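Urea carboxylase (Thermus thermophilus, PDB 3OEP) is of unknown function: a KipI-KipA homologue, once misassigned as an allophanate hydrolase, that joins two cyclophilin-like parts in one chain and may bind ATP. Local coordinates at residues A416-V421 and G481-G486; L392-G397 and R406-G411. All coordinates share one frame; numbering follows the deposited sequence.

Contact 1 of 2, residues A416-V421 and G481-G486; sequences ARADRV and GQARPG
Ala418 and Ala483 meet methyl to methyl, CB to CB at 3.8 Å, the one apolar side-chain contact between the segments. Ala418 CB also lies against the backbone of the other segment, 3.6 Å from Ala483 O, while Ala483 has a further neighbour in Val423 on strand 422-426. Alanine suits both places because the backbones run close, with Ala416 CA and Pro485 CA 4.9 Å apart, and there is room for little more than a methyl. A second, more exposed touch is a van der Waals contact at Pro485, whose ring brings CB and CG equally near the carbonyl oxygen Ala416 O, at 3.7 Å each. The CB of Ala416 points away from 481-486, and it is the carbonyl oxygen that meets the ring.

No hydrogen bond passes between the segments; their polar groups find partners in other parts of the chain. Ala418 O is bonded to the hydroxyl of Tyr278, and Arg484 NH1 to Gly329 O. Beyond Ala418 the chain bends, and Asp419 OD1 accepts from Val421 N at 2.9 Å, met 52° out of the carboxylate plane. Arg420, in that bend, forms salt bridges with Asp459 and Glu275.

The bend at Asp419 is an Asx turn, linking strands 413-418 and 422-426 in the carboxyltransferase A/B region, which belongs to a cyclophilin-like clan and is probably the KipA-like half.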
ATOM      1  N   ALA A 416     -17.691   3.037   8.211  1.00 14.34           N
ATOM      2  CA  ALA A 416     -18.512   2.163   7.370  1.00 17.69           C
ATOM      3  C   ALA A 416     -17.790   0.848   7.095  1.00 19.15           C
ATOM      4  O   ALA A 416     -18.385  -0.230   7.169  1.00 18.98           O
ATOM      5  CB  ALA A 416     -18.852   2.855   6.063  1.00 18.15           C
ATOM      6  N   ARG A 417     -16.505   0.961   6.767  1.00 18.15           N
ATOM      7  CA  ARG A 417     -15.651  -0.175   6.450  1.00 19.69           C
ATOM      8  C   ARG A 417     -14.219   0.188   6.814  1.00 18.37           C
ATOM      9  O   ARG A 417     -13.830   1.355   6.728  1.00 18.06           O
ATOM     10  CB  ARG A 417     -15.744  -0.511   4.960  1.00 22.28           C
ATOM     11  N   ALA A 418     -13.443  -0.806   7.238  1.00 17.62           N
ATOM     12  CA  ALA A 418     -12.061  -0.580   7.652  1.00 17.09           C
ATOM     13  C   ALA A 418     -11.199  -1.772   7.288  1.00 18.35           C
ATOM     14  O   ALA A 418     -11.530  -2.909   7.631  1.00 19.69           O
ATOM     15  CB  ALA A 418     -11.982  -0.335   9.146  1.00 17.68           C
ATOM     16  N   ASP A 419     -10.086  -1.509   6.614  1.00 16.29           N
ATOM     17  CA  ASP A 419      -9.102  -2.551   6.356  1.00 16.48           C
ATOM     18  C   ASP A 419      -7.709  -1.929   6.315  1.00 13.46           C
ATOM     19  O   ASP A 419      -7.525  -0.804   6.787  1.00 12.49           O
ATOM     20  CB  ASP A 419      -9.468  -3.343   5.091  1.00 18.43           C
ATOM     21  CG  ASP A 419      -9.493  -2.498   3.830  1.00 22.91           C
ATOM     22  OD1 ASP A 419      -8.944  -1.376   3.802  1.00 18.98           O
ATOM     23  OD2 ASP A 419     -10.064  -2.989   2.832  1.00 26.95           O
ATOM     24  N   ARG A 420      -6.730  -2.653   5.793  1.00 12.55           N
ATOM     25  CA  ARG A 420      -5.351  -2.145   5.771  1.00 12.90           C
ATOM     26  C   ARG A 420      -5.144  -1.037   4.741  1.00 12.01           C
ATOM     27  O   ARG A 420      -4.171  -0.291   4.828  1.00 12.84           O
ATOM     28  CB  ARG A 420      -4.361  -3.277   5.516  1.00 12.42           C
ATOM     29  CG  ARG A 420      -4.279  -4.296   6.649  1.00 13.18           C
ATOM     30  CD  ARG A 420      -3.400  -5.482   6.278  1.00 13.90           C
ATOM     31  NE  ARG A 420      -2.101  -5.035   5.777  1.00 14.60           N
ATOM     32  CZ  ARG A 420      -1.047  -4.722   6.533  1.00 16.50           C
ATOM     33  NH1 ARG A 420      -1.079  -4.836   7.859  1.00 17.93           N
ATOM     34  NH2 ARG A 420       0.065  -4.302   5.948  1.00 15.24           N
ATOM     35  N   VAL A 421      -6.034  -0.947   3.756  1.00 13.30           N
ATOM     36  CA  VAL A 421      -5.940   0.102   2.741  1.00 12.62           C
ATOM     37  C   VAL A 421      -6.434   1.432   3.311  1.00 13.64           C
ATOM     38  O   VAL A 421      -5.814   2.479   3.116  1.00 13.36           O
ATOM     39  CB  VAL A 421      -6.731  -0.267   1.465  1.00 13.34           C
ATOM     40  CG1 VAL A 421      -6.748   0.899   0.486  1.00 14.13           C
ATOM     41  CG2 VAL A 421      -6.142  -1.511   0.808  1.00 13.13           C
ATOM     42  N   GLY A 481      -5.826   1.511  12.929  1.00 14.85           N
ATOM     43  CA  GLY A 481      -5.450   0.103  12.857  1.00 15.64           C
ATOM     44  C   GLY A 481      -6.401  -0.806  13.626  1.00 16.44           C
ATOM     45  O   GLY A 481      -6.374  -2.023  13.449  1.00 18.35           O
ATOM     46  N   GLN A 482      -7.237  -0.218  14.483  1.00 14.20           N
ATOM     47  CA  GLN A 482      -8.198  -0.962  15.293  1.00 13.96           C
ATOM     48  C   GLN A 482      -9.642  -0.568  14.966  1.00 14.38           C
ATOM     49  O   GLN A 482     -10.563  -0.907  15.712  1.00 16.12           O
ATOM     50  CB  GLN A 482      -7.911  -0.715  16.772  1.00 15.14           C
ATOM     51  CG  GLN A 482      -6.542  -1.230  17.218  1.00 15.61           C
ATOM     52  CD  GLN A 482      -6.423  -2.739  17.123  1.00 16.02           C
ATOM     53  OE1 GLN A 482      -7.430  -3.454  17.066  1.00 15.76           O
ATOM     54  NE2 GLN A 482      -5.189  -3.237  17.139  1.00 14.25           N
ATOM     55  N   ALA A 483      -9.831   0.114  13.838  1.00 14.17           N
ATOM     56  CA  ALA A 483     -11.159   0.561  13.425  1.00 15.61           C
ATOM     57  C   ALA A 483     -12.017  -0.623  12.989  1.00 16.14           C
ATOM     58  O   ALA A 483     -11.510  -1.603  12.431  1.00 16.94           O
ATOM     59  CB  ALA A 483     -11.046   1.571  12.287  1.00 15.64           C
ATOM     60  N   ARG A 484     -13.311  -0.527  13.274  1.00 15.45           N
ATOM     61  CA  ARG A 484     -14.300  -1.473  12.777  1.00 16.18           C
ATOM     62  C   ARG A 484     -15.600  -0.724  12.502  1.00 15.12           C
ATOM     63  O   ARG A 484     -15.804   0.371  13.031  1.00 13.97           O
ATOM     64  CB  ARG A 484     -14.515  -2.600  13.785  1.00 18.96           C
ATOM     65  CG  ARG A 484     -14.819  -2.153  15.196  1.00 20.46           C
ATOM     66  CD  ARG A 484     -14.768  -3.341  16.166  1.00 28.26           C
ATOM     67  NE  ARG A 484     -15.807  -4.334  15.886  1.00 26.27           N
ATOM     68  CZ  ARG A 484     -15.835  -5.574  16.374  1.00 30.90           C
ATOM     69  NH1 ARG A 484     -14.864  -6.020  17.174  1.00 30.56           N
ATOM     70  NH2 ARG A 484     -16.842  -6.385  16.055  1.00 30.90           N
ATOM     71  N   PRO A 485     -16.481  -1.297  11.659  1.00 15.91           N
ATOM     72  CA  PRO A 485     -17.749  -0.637  11.352  1.00 16.50           C
ATOM     73  C   PRO A 485     -18.520  -0.217  12.599  1.00 15.47           C
ATOM     74  O   PRO A 485     -18.631  -1.002  13.543  1.00 18.26           O
ATOM     75  CB  PRO A 485     -18.523  -1.713  10.581  1.00 16.24           C
ATOM     76  CG  PRO A 485     -17.473  -2.513   9.927  1.00 17.88           C
ATOM     77  CD  PRO A 485     -16.341  -2.567  10.923  1.00 18.05           C
ATOM     78  N   GLY A 486     -19.019   1.018  12.606  1.00 16.36           N
ATOM     79  CA  GLY A 486     -19.839   1.514  13.709  1.00 16.28           C
ATOM     80  C   GLY A 486     -19.108   2.362  14.731  1.00 15.90           C
ATOM     81  O   GLY A 486     -19.750   3.065  15.520  1.00 17.75           O
TER

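Contact 2 of 2, residues L392-G397 and R406-G411; sequences LRLLPG and RALCSG
Leu394, the residue with the most surface buried here, reaches from strand 390-396 to the end of helix 402-408 with one branch. Its CD1 rests on Leu408 CB at 3.8 Å and lies 4.1 Å from Leu408 CD1, so a single methyl meets both the root and a tip of its partner. With chi1 at -79°, CG stands beside the backbone N and anti to the carbonyl carbon, which brings CD1 against Leu408.

Leu408 crosses Leu394 at about a right angle. Both leucines are buried, and a branched, wholly apolar side chain suits each: it spans the distance between strand and helix and leaves no polar atom to be satisfied. Cys409 is third in buried surface. Its SG flanks the same methyl more loosely, 4.4 Å from Leu394 CD1, where a small, weakly polar side chain can border the leucine pair.

Near the end of helix 402-408, Ala407 O accepts from both Ser410 N and Ser410 OG, the latter at 2.8 Å. The serine thereby adds a side-chain bond to the turn.

Leu394 also packs on Ala470 and Val472 of strand 467-472 and on Phe491 of strand 488-492, the two strands that neighbour its own. Leu408 shares Ala470 and touches Val430, so it sets the helix on the sheet both through Leu394 and directly on Ala470.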
ATOM      1  N   LEU A 392      -9.612  11.902  16.746  1.00 18.20           N
ATOM      2  CA  LEU A 392      -8.514  11.954  15.782  1.00 17.39           C
ATOM      3  C   LEU A 392      -8.126  13.396  15.505  1.00 16.90           C
ATOM      4  O   LEU A 392      -8.939  14.184  15.036  1.00 18.37           O
ATOM      5  CB  LEU A 392      -8.915  11.290  14.467  1.00 18.45           C
ATOM      6  CG  LEU A 392      -9.345   9.823  14.546  1.00 20.13           C
ATOM      7  CD1 LEU A 392      -9.644   9.324  13.143  1.00 20.40           C
ATOM      8  CD2 LEU A 392      -8.279   8.974  15.216  1.00 19.01           C
ATOM      9  N   ARG A 393      -6.875  13.727  15.798  1.00 16.75           N
ATOM     10  CA  ARG A 393      -6.336  15.043  15.475  1.00 16.88           C
ATOM     11  C   ARG A 393      -6.075  15.170  13.980  1.00 15.86           C
ATOM     12  O   ARG A 393      -5.548  14.243  13.357  1.00 15.22           O
ATOM     13  CB  ARG A 393      -5.059  15.293  16.269  1.00 16.68           C
ATOM     14  CG  ARG A 393      -5.331  15.485  17.746  1.00 19.04           C
ATOM     15  CD  ARG A 393      -4.054  15.434  18.536  1.00 24.16           C
ATOM     16  NE  ARG A 393      -3.597  14.058  18.711  1.00 22.69           N
ATOM     17  CZ  ARG A 393      -2.563  13.696  19.469  1.00 26.97           C
ATOM     18  NH1 ARG A 393      -1.859  14.609  20.133  1.00 27.69           N
ATOM     19  NH2 ARG A 393      -2.236  12.416  19.573  1.00 24.45           N
ATOM     20  N   LEU A 394      -6.450  16.317  13.414  1.00 15.25           N
ATOM     21  CA  LEU A 394      -6.287  16.570  11.985  1.00 15.63           C
ATOM     22  C   LEU A 394      -5.263  17.662  11.745  1.00 15.84           C
ATOM     23  O   LEU A 394      -5.217  18.655  12.477  1.00 16.25           O
ATOM     24  CB  LEU A 394      -7.603  17.006  11.339  1.00 18.13           C
ATOM     25  CG  LEU A 394      -8.661  15.971  10.991  1.00 19.44           C
ATOM     26  CD1 LEU A 394      -9.801  16.705  10.299  1.00 20.35           C
ATOM     27  CD2 LEU A 394      -8.111  14.862  10.113  1.00 18.13           C
ATOM     28  N   LEU A 395      -4.453  17.455  10.713  1.00 15.44           N
ATOM     29  CA  LEU A 395      -3.516  18.449  10.199  1.00 15.88           C
ATOM     30  C   LEU A 395      -3.992  18.849   8.802  1.00 14.23           C
ATOM     31  O   LEU A 395      -4.662  18.066   8.132  1.00 14.19           O
ATOM     32  CB  LEU A 395      -2.117  17.843  10.084  1.00 17.81           C
ATOM     33  CG  LEU A 395      -1.581  17.115  11.322  1.00 24.86           C
ATOM     34  CD1 LEU A 395      -0.342  16.294  10.980  1.00 30.93           C
ATOM     35  CD2 LEU A 395      -1.296  18.114  12.418  1.00 29.64           C
ATOM     36  N   PRO A 396      -3.648  20.062   8.352  1.00 14.21           N
ATOM     37  CA  PRO A 396      -3.916  20.408   6.956  1.00 14.87           C
ATOM     38  C   PRO A 396      -3.241  19.465   5.965  1.00 14.80           C
ATOM     39  O   PRO A 396      -2.089  19.068   6.160  1.00 15.67           O
ATOM     40  CB  PRO A 396      -3.330  21.817   6.824  1.00 16.00           C
ATOM     41  CG  PRO A 396      -3.409  22.370   8.198  1.00 16.52           C
ATOM     42  CD  PRO A 396      -3.158  21.221   9.121  1.00 16.14           C
ATOM     43  N   GLY A 397      -3.971  19.126   4.908  1.00 13.52           N
ATOM     44  CA  GLY A 397      -3.473  18.280   3.838  1.00 14.64           C
ATOM     45  C   GLY A 397      -3.057  19.086   2.622  1.00 13.32           C
ATOM     46  O   GLY A 397      -3.235  20.307   2.583  1.00 14.05           O
ATOM     47  N   ARG A 406     -13.487  22.464   8.148  1.00 18.62           N
ATOM     48  CA  ARG A 406     -14.608  22.821   9.002  1.00 19.67           C
ATOM     49  C   ARG A 406     -15.646  21.697   9.035  1.00 19.79           C
ATOM     50  O   ARG A 406     -16.105  21.305  10.106  1.00 20.14           O
ATOM     51  CB  ARG A 406     -15.244  24.117   8.497  1.00 22.10           C
ATOM     52  CG  ARG A 406     -16.249  24.732   9.431  1.00 24.43           C
ATOM     53  CD  ARG A 406     -16.726  26.062   8.879  1.00 27.98           C
ATOM     54  NE  ARG A 406     -17.876  26.565   9.623  1.00 32.54           N
ATOM     55  CZ  ARG A 406     -17.822  27.191  10.799  1.00 35.02           C
ATOM     56  NH1 ARG A 406     -18.950  27.586  11.374  1.00 33.33           N
ATOM     57  NH2 ARG A 406     -16.658  27.427  11.406  1.00 29.57           N
ATOM     58  N   ALA A 407     -15.987  21.174   7.859  1.00 19.06           N
ATOM     59  CA  ALA A 407     -16.950  20.061   7.737  1.00 18.20           C
ATOM     60  C   ALA A 407     -16.492  18.813   8.487  1.00 17.82           C
ATOM     61  O   ALA A 407     -17.285  18.152   9.171  1.00 17.49           O
ATOM     62  CB  ALA A 407     -17.178  19.723   6.273  1.00 18.74           C
ATOM     63  N   LEU A 408     -15.208  18.492   8.360  1.00 15.86           N
ATOM     64  CA  LEU A 408     -14.643  17.323   9.031  1.00 16.46           C
ATOM     65  C   LEU A 408     -14.731  17.439  10.553  1.00 18.90           C
ATOM     66  O   LEU A 408     -14.944  16.445  11.234  1.00 18.64           O
ATOM     67  CB  LEU A 408     -13.190  17.096   8.592  1.00 14.82           C
ATOM     68  CG  LEU A 408     -13.041  16.502   7.196  1.00 13.75           C
ATOM     69  CD1 LEU A 408     -11.638  16.715   6.647  1.00 17.59           C
ATOM     70  CD2 LEU A 408     -13.400  15.015   7.207  1.00 14.76           C
ATOM     71  N   CYS A 409     -14.594  18.656  11.080  1.00 19.86           N
ATOM     72  CA  CYS A 409     -14.682  18.882  12.524  1.00 22.57           C
ATOM     73  C   CYS A 409     -16.100  19.191  13.026  1.00 23.53           C
ATOM     74  O   CYS A 409     -16.292  19.400  14.224  1.00 27.61           O
ATOM     75  CB  CYS A 409     -13.740  20.021  12.927  1.00 21.65           C
ATOM     76  SG  CYS A 409     -11.992  19.671  12.636  1.00 24.95           S
ATOM     77  N   SER A 410     -17.089  19.204  12.131  1.00 23.60           N
ATOM     78  CA  SER A 410     -18.415  19.766  12.446  1.00 24.70           C
ATOM     79  C   SER A 410     -19.336  18.857  13.261  1.00 27.51           C
ATOM     80  O   SER A 410     -20.258  19.338  13.926  1.00 30.07           O
ATOM     81  CB  SER A 410     -19.134  20.199  11.161  1.00 24.77           C
ATOM     82  OG  SER A 410     -19.571  19.089  10.395  1.00 24.00           O
ATOM     83  N   GLY A 411     -19.094  17.553  13.199  1.00 25.69           N
ATOM     84  CA  GLY A 411     -19.900  16.575  13.914  1.00 26.55           C
ATOM     85  C   GLY A 411     -19.288  15.196  13.769  1.00 25.31           C
ATOM     86  O   GLY A 411     -18.298  15.032  13.058  1.00 22.51           O
TER

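Overall arrangement
Contact 2 closes before contact 1 opens, and after a short connection the chain runs from helix 402-408 into strand 413-418. Their centres are about 18 Å apart and their nearest atoms about 8 Å, so the two do not touch, yet both reach the same sheet. Strand 488-492 joins them: it pairs with strand 390-396 of contact 2 and with strand 413-418 of contact 1, and loop 481-486 leads into it. Contact 2 is buried helix-on-sheet packing, contact 1 a surface contact between a strand end and a loop. A glycerol, probably from crystallisation, lies about 4 Å from the Pro485 side chain; no active site is established here.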